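Local coordinates for protein CRISPR-associated endonuclease Cas1 (Thermotoga maritima, PDB 4XTK) that probably acts as a metal-dependent double-stranded DNA endonuclease in CRISPR adaptive immunity, working as a homodimer that joins a Cas2 homodimer, at residues Ile109-Val114 with Gly218-Glu222; Phe91-Ala97 with His212-Ile217. All blocks are in the same frame, centred on the assembly; numbering follows the deposited sequence.

Contact 1 (Ile109-Val114 with Gly218-Glu222)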
loop_
_atom_site.group_PDB
_atom_site.type_symbol
_atom_site.label_atom_id
_atom_site.label_comp_id
_atom_site.label_asym_id
_atom_site.label_seq_id
_atom_site.Cartn_x
_atom_site.Cartn_y
_atom_site.Cartn_z
ATOM N N ILE E 109 3.146 23.367 7.028
ATOM C CA ILE E 109 2.183 22.713 6.149
ATOM C C ILE E 109 0.756 22.992 6.602
ATOM O O ILE E 109 -0.116 23.310 5.789
ATOM C CB ILE E 109 2.415 21.188 6.097
ATOM C CG1 ILE E 109 3.810 20.883 5.542
ATOM C CG2 ILE E 109 1.342 20.499 5.253
ATOM C CD1 ILE E 109 4.204 19.411 5.614
ATOM N N ALA E 110 0.524 22.881 7.905
ATOM C CA ALA E 110 -0.801 23.123 8.462
ATOM C C ALA E 110 -1.228 24.575 8.257
ATOM O O ALA E 110 -2.390 24.857 7.972
ATOM C CB ALA E 110 -0.831 22.763 9.941
ATOM N N ARG E 111 -0.276 25.490 8.399
ATOM C CA ARG E 111 -0.546 26.911 8.241
ATOM C C ARG E 111 -0.895 27.224 6.790
ATOM O O ARG E 111 -1.620 28.177 6.509
ATOM C CB ARG E 111 0.660 27.735 8.696
ATOM C CG ARG E 111 0.325 29.132 9.136
ATOM C CD ARG E 111 1.579 29.891 9.499
ATOM N NE ARG E 111 2.076 29.553 10.827
ATOM C CZ ARG E 111 1.613 30.098 11.946
ATOM N NH1 ARG E 111 0.630 30.981 11.887
ATOM N NH2 ARG E 111 2.119 29.754 13.123
ATOM N N GLU E 112 -0.379 26.408 5.875
ATOM C CA GLU E 112 -0.698 26.517 4.452
ATOM C C GLU E 112 -2.145 26.112 4.186
ATOM O O GLU E 112 -2.865 26.794 3.455
ATOM C CB GLU E 112 0.253 25.647 3.621
ATOM C CG GLU E 112 -0.136 25.479 2.153
ATOM C CD GLU E 112 0.039 26.749 1.339
ATOM O OE1 GLU E 112 0.672 27.703 1.838
ATOM O OE2 GLU E 112 -0.451 26.785 0.189
ATOM N N ILE E 113 -2.549 24.992 4.780
ATOM C CA ILE E 113 -3.919 24.503 4.690
ATOM C C ILE E 113 -4.901 25.569 5.155
ATOM O O ILE E 113 -5.830 25.935 4.440
ATOM C CB ILE E 113 -4.121 23.237 5.542
ATOM C CG1 ILE E 113 -3.162 22.130 5.106
ATOM C CG2 ILE E 113 -5.557 22.753 5.456
ATOM C CD1 ILE E 113 -3.479 21.568 3.769
ATOM N N VAL E 114 -4.669 26.072 6.359
ATOM C CA VAL E 114 -5.550 27.048 6.976
ATOM C C VAL E 114 -5.620 28.331 6.157
ATOM O O VAL E 114 -6.702 28.862 5.915
ATOM C CB VAL E 114 -5.087 27.371 8.414
ATOM C CG1 VAL E 114 -5.866 28.551 8.984
ATOM C CG2 VAL E 114 -5.239 26.143 9.294
ATOM N N GLY E 218 -1.646 13.057 8.144
ATOM C CA GLY E 218 -2.060 14.436 7.939
ATOM C C GLY E 218 -1.274 15.438 8.781
ATOM O O GLY E 218 -0.361 15.062 9.514
ATOM N N TYR E 219 -1.637 16.716 8.685
ATOM C CA TYR E 219 -0.860 17.795 9.292
ATOM C C TYR E 219 -1.715 18.728 10.140
ATOM O O TYR E 219 -1.452 18.898 11.339
ATOM C CB TYR E 219 -0.102 18.554 8.202
ATOM C CG TYR E 219 0.891 17.630 7.549
ATOM C CD1 TYR E 219 2.082 17.305 8.189
ATOM C CD2 TYR E 219 0.607 17.013 6.335
ATOM C CE1 TYR E 219 2.983 16.425 7.623
ATOM C CE2 TYR E 219 1.503 16.135 5.758
ATOM C CZ TYR E 219 2.689 15.845 6.406
ATOM O OH TYR E 219 3.579 14.972 5.836
ATOM N N LEU E 220 -2.704 19.365 9.519
ATOM C CA LEU E 220 -3.682 20.146 10.271
ATOM C C LEU E 220 -4.437 19.240 11.245
ATOM O O LEU E 220 -4.592 19.565 12.424
ATOM C CB LEU E 220 -4.659 20.857 9.330
ATOM C CG LEU E 220 -5.652 21.766 10.064
ATOM C CD1 LEU E 220 -4.902 22.790 10.908
ATOM C CD2 LEU E 220 -6.652 22.438 9.116
ATOM N N HIS E 221 -4.905 18.101 10.746
ATOM C CA HIS E 221 -5.486 17.075 11.602
ATOM C C HIS E 221 -4.391 16.257 12.266
ATOM O O HIS E 221 -3.356 15.974 11.662
ATOM C CB HIS E 221 -6.415 16.162 10.803
ATOM C CG HIS E 221 -7.618 16.862 10.261
ATOM N ND1 HIS E 221 -7.559 17.726 9.190
ATOM C CD2 HIS E 221 -8.915 16.853 10.664
ATOM C CE1 HIS E 221 -8.765 18.207 8.942
ATOM N NE2 HIS E 221 -9.602 17.694 9.830
ATOM N N GLU E 222 -4.620 15.886 13.519
ATOM C CA GLU E 222 -3.682 15.038 14.235
ATOM C C GLU E 222 -3.580 13.679 13.543
ATOM O O GLU E 222 -4.592 13.100 13.154
ATOM C CB GLU E 222 -4.122 14.873 15.693
ATOM C CG GLU E 222 -3.044 14.326 16.612
ATOM C CD GLU E 222 -3.579 13.921 17.977
ATOM O OE1 GLU E 222 -3.715 12.704 18.224
ATOM O OE2 GLU E 222 -3.861 14.815 18.803
#
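Residues 109-114 form a turn and a half of helix 103-127, with I113 N hydrogen-bonded to I109 O (3.1 Å) and V114 N to A110 O (3.0 Å). The irregular chain of 218-222 comes closest at A110 and L220, whose CA atoms are 4.5 Å apart. So close an approach suits alanine, whose methyl CB rests 3.9 Å from L220 CA. No hydrogen bond crosses; the seam is apolar. I109 covers one face of the Y219 ring, its CD1 3.9 Å from the centroid in a CH-pi contact, while the phenol OH probably hydrogen-bonds to Q96 O. L220 projects toward the helix: its CD2 lies 3.8 Å from I113 CG2 and its CD1 3.7 Å from V114 CG2, branched apolar side chains that suit a buried interface. D233 accepts hydrogen bonds from Y219 N, L220 N and H221 ND1. H221 makes no contact with 109-114, but V114 and I113 adjoin E155 and E236, probable Mn(2+) ligands with H221, so the packing probably backs the Cas1-family metal site.

Contact 2 (Phe91-Ala97 with His212-Ile217)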
loop_
_atom_site.group_PDB
_atom_site.type_symbol
_atom_site.label_atom_id
_atom_site.label_comp_id
_atom_site.label_asym_id
_atom_site.label_seq_id
_atom_site.Cartn_x
_atom_site.Cartn_y
_atom_site.Cartn_z
ATOM N N PHE E 91 7.847 7.189 -3.295
ATOM C CA PHE E 91 6.893 7.155 -2.199
ATOM C C PHE E 91 7.366 8.060 -1.058
ATOM O O PHE E 91 8.508 7.971 -0.603
ATOM C CB PHE E 91 6.708 5.704 -1.741
ATOM C CG PHE E 91 5.598 5.509 -0.769
ATOM C CD1 PHE E 91 4.438 6.254 -0.865
ATOM C CD2 PHE E 91 5.690 4.543 0.216
ATOM C CE1 PHE E 91 3.399 6.068 0.030
ATOM C CE2 PHE E 91 4.659 4.347 1.109
ATOM C CZ PHE E 91 3.510 5.111 1.018
ATOM N N LEU E 92 6.484 8.948 -0.620
ATOM C CA LEU E 92 6.848 10.042 0.280
ATOM C C LEU E 92 6.625 9.780 1.779
ATOM O O LEU E 92 6.750 10.697 2.592
ATOM C CB LEU E 92 6.087 11.296 -0.137
ATOM C CG LEU E 92 6.458 11.774 -1.536
ATOM C CD1 LEU E 92 5.449 12.804 -2.029
ATOM C CD2 LEU E 92 7.879 12.348 -1.544
ATOM N N ILE E 93 6.275 8.550 2.136
ATOM C CA ILE E 93 5.912 8.229 3.511
ATOM C C ILE E 93 6.967 8.683 4.544
ATOM O O ILE E 93 6.617 9.242 5.585
ATOM C CB ILE E 93 5.623 6.703 3.661
ATOM C CG1 ILE E 93 5.072 6.391 5.050
ATOM C CG2 ILE E 93 6.843 5.849 3.339
ATOM C CD1 ILE E 93 3.739 7.024 5.316
ATOM N N LEU E 94 8.248 8.494 4.241
ATOM C CA LEU E 94 9.305 8.882 5.167
ATOM C C LEU E 94 9.420 10.395 5.262
ATOM O O LEU E 94 9.653 10.938 6.347
ATOM C CB LEU E 94 10.650 8.279 4.747
ATOM C CG LEU E 94 10.689 6.748 4.723
ATOM C CD1 LEU E 94 12.081 6.244 4.392
ATOM C CD2 LEU E 94 10.190 6.148 6.031
ATOM N N LYS E 95 9.270 11.076 4.131
ATOM C CA LYS E 95 9.355 12.529 4.136
ATOM C C LYS E 95 8.197 13.083 4.944
ATOM O O LYS E 95 8.363 14.049 5.691
ATOM C CB LYS E 95 9.341 13.096 2.717
ATOM C CG LYS E 95 10.490 12.637 1.832
ATOM C CD LYS E 95 11.840 13.035 2.389
ATOM C CE LYS E 95 12.089 14.518 2.204
ATOM N NZ LYS E 95 13.463 14.905 2.613
ATOM N N GLN E 96 7.036 12.444 4.801
ATOM C CA GLN E 96 5.821 12.844 5.502
ATOM C C GLN E 96 5.950 12.726 7.020
ATOM O O GLN E 96 5.564 13.639 7.747
ATOM C CB GLN E 96 4.624 12.010 5.021
ATOM C CG GLN E 96 4.066 12.454 3.672
ATOM C CD GLN E 96 2.881 11.632 3.214
ATOM O OE1 GLN E 96 3.005 10.785 2.329
ATOM N NE2 GLN E 96 1.718 11.887 3.803
ATOM N N ALA E 97 6.476 11.598 7.496
ATOM C CA ALA E 97 6.677 11.400 8.928
ATOM C C ALA E 97 7.649 12.443 9.427
ATOM O O ALA E 97 7.439 13.082 10.477
ATOM C CB ALA E 97 7.189 10.015 9.218
ATOM N N HIS E 212 2.163 10.023 -4.948
ATOM C CA HIS E 212 3.235 9.421 -4.167
ATOM C C HIS E 212 3.044 9.687 -2.676
ATOM O O HIS E 212 3.897 9.327 -1.860
ATOM C CB HIS E 212 4.595 9.957 -4.617
ATOM C CG HIS E 212 4.956 9.592 -6.021
ATOM N ND1 HIS E 212 5.625 10.455 -6.861
ATOM C CD2 HIS E 212 4.750 8.459 -6.732
ATOM C CE1 HIS E 212 5.809 9.872 -8.035
ATOM N NE2 HIS E 212 5.288 8.660 -7.981
ATOM N N LEU E 213 1.934 10.340 -2.333
ATOM C CA LEU E 213 1.609 10.648 -0.941
ATOM C C LEU E 213 0.933 9.477 -0.249
ATOM O O LEU E 213 0.244 8.686 -0.885
ATOM C CB LEU E 213 0.712 11.882 -0.859
ATOM C CG LEU E 213 1.318 13.219 -1.293
ATOM C CD1 LEU E 213 0.226 14.188 -1.750
ATOM C CD2 LEU E 213 2.126 13.823 -0.152
ATOM N N ASP E 214 1.154 9.355 1.054
ATOM C CA ASP E 214 0.367 8.438 1.868
ATOM C C ASP E 214 -0.699 9.214 2.638
ATOM O O ASP E 214 -0.391 10.177 3.352
ATOM C CB ASP E 214 1.244 7.647 2.834
ATOM C CG ASP E 214 0.480 6.530 3.526
ATOM O OD1 ASP E 214 -0.325 6.829 4.433
ATOM O OD2 ASP E 214 0.679 5.351 3.164
ATOM N N PRO E 215 -1.961 8.792 2.487
ATOM C CA PRO E 215 -3.161 9.411 3.065
ATOM C C PRO E 215 -3.268 9.266 4.585
ATOM O O PRO E 215 -4.064 9.976 5.198
ATOM C CB PRO E 215 -4.299 8.661 2.374
ATOM C CG PRO E 215 -3.729 7.320 2.101
ATOM C CD PRO E 215 -2.286 7.551 1.763
ATOM N N ARG E 216 -2.490 8.363 5.179
ATOM C CA ARG E 216 -2.617 8.088 6.612
ATOM C C ARG E 216 -1.899 9.096 7.500
ATOM O O ARG E 216 -2.100 9.106 8.708
ATOM C CB ARG E 216 -2.120 6.681 6.925
ATOM C CG ARG E 216 -3.067 5.631 6.399
ATOM C CD ARG E 216 -2.456 4.258 6.390
ATOM N NE ARG E 216 -1.315 4.168 5.491
ATOM C CZ ARG E 216 -0.774 3.015 5.116
ATOM N NH1 ARG E 216 -1.292 1.874 5.555
ATOM N NH2 ARG E 216 0.272 2.999 4.303
ATOM N N ILE E 217 -1.081 9.955 6.906
ATOM C CA ILE E 217 -0.437 11.007 7.677
ATOM C C ILE E 217 -0.930 12.380 7.250
ATOM O O ILE E 217 -0.673 12.807 6.135
ATOM C CB ILE E 217 1.104 10.953 7.543
ATOM C CG1 ILE E 217 1.639 9.625 8.078
ATOM C CG2 ILE E 217 1.742 12.109 8.275
ATOM C CD1 ILE E 217 3.130 9.469 7.925
#
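Q96, I217 and H212 lose the most surface here. Q96 points from helix 93-101 at the loop and uses both ends of its amide: OE1 accepts from D214 N (2.7 Å) and NE2 donates to D214 O (2.8 Å). Glutamine suits the place because one side chain can satisfy both backbone polar groups of a single residue in a buried setting. I217, closing the type I turn that starts at D214, supplies much of the apolar part, its CD1 3.6 Å from I93 CD1 and 4.3 Å from A97 CB. At the other end H212 gives its carbonyl O to L92 N (2.9 Å), the N-cap residue, and its CB lies 3.9 Å from L92 CD1. The edge of the F91 ring follows the loop, with CD1 3.3 Å from H212 O and CZ 3.6 Å from D214 OD2. D214 OD1 accepts from R216 N (2.8 Å), an Asx turn, and OD2 pairs with R216 NH2 (2.6 Å); R216 also bridges to D214 of the second subunit. Hydrogen bonds to backbone groups thus tie the loop to the helix start, while the D214 carboxylate and R216 guanidinium serve the turn and the dimer interface.

Contacts 1 and 2 share one continuous loop, 212-222, between helices 188-208 and 230-252: its first half lies on the start of helix 93-101 and its second on helix 103-127, the next helix in the chain. Their centres are 14 Å apart, and a probable hydrogen bond joins them directly, Y219 OH to Q96 O (3.1 Å). Q96 therefore holds the loop at D214 through its side chain and meets Y219 through its backbone. Contact 2 faces the second subunit, whereas contact 1 includes the inferred metal ligand H221, whose side chain is about 9 Å from that of I217, and brings the side chains of V114 and I113 within about 4 Å of those of E155 and E236, respectively. The same loop thus runs from the dimer interface to the probable Mn(2+) site.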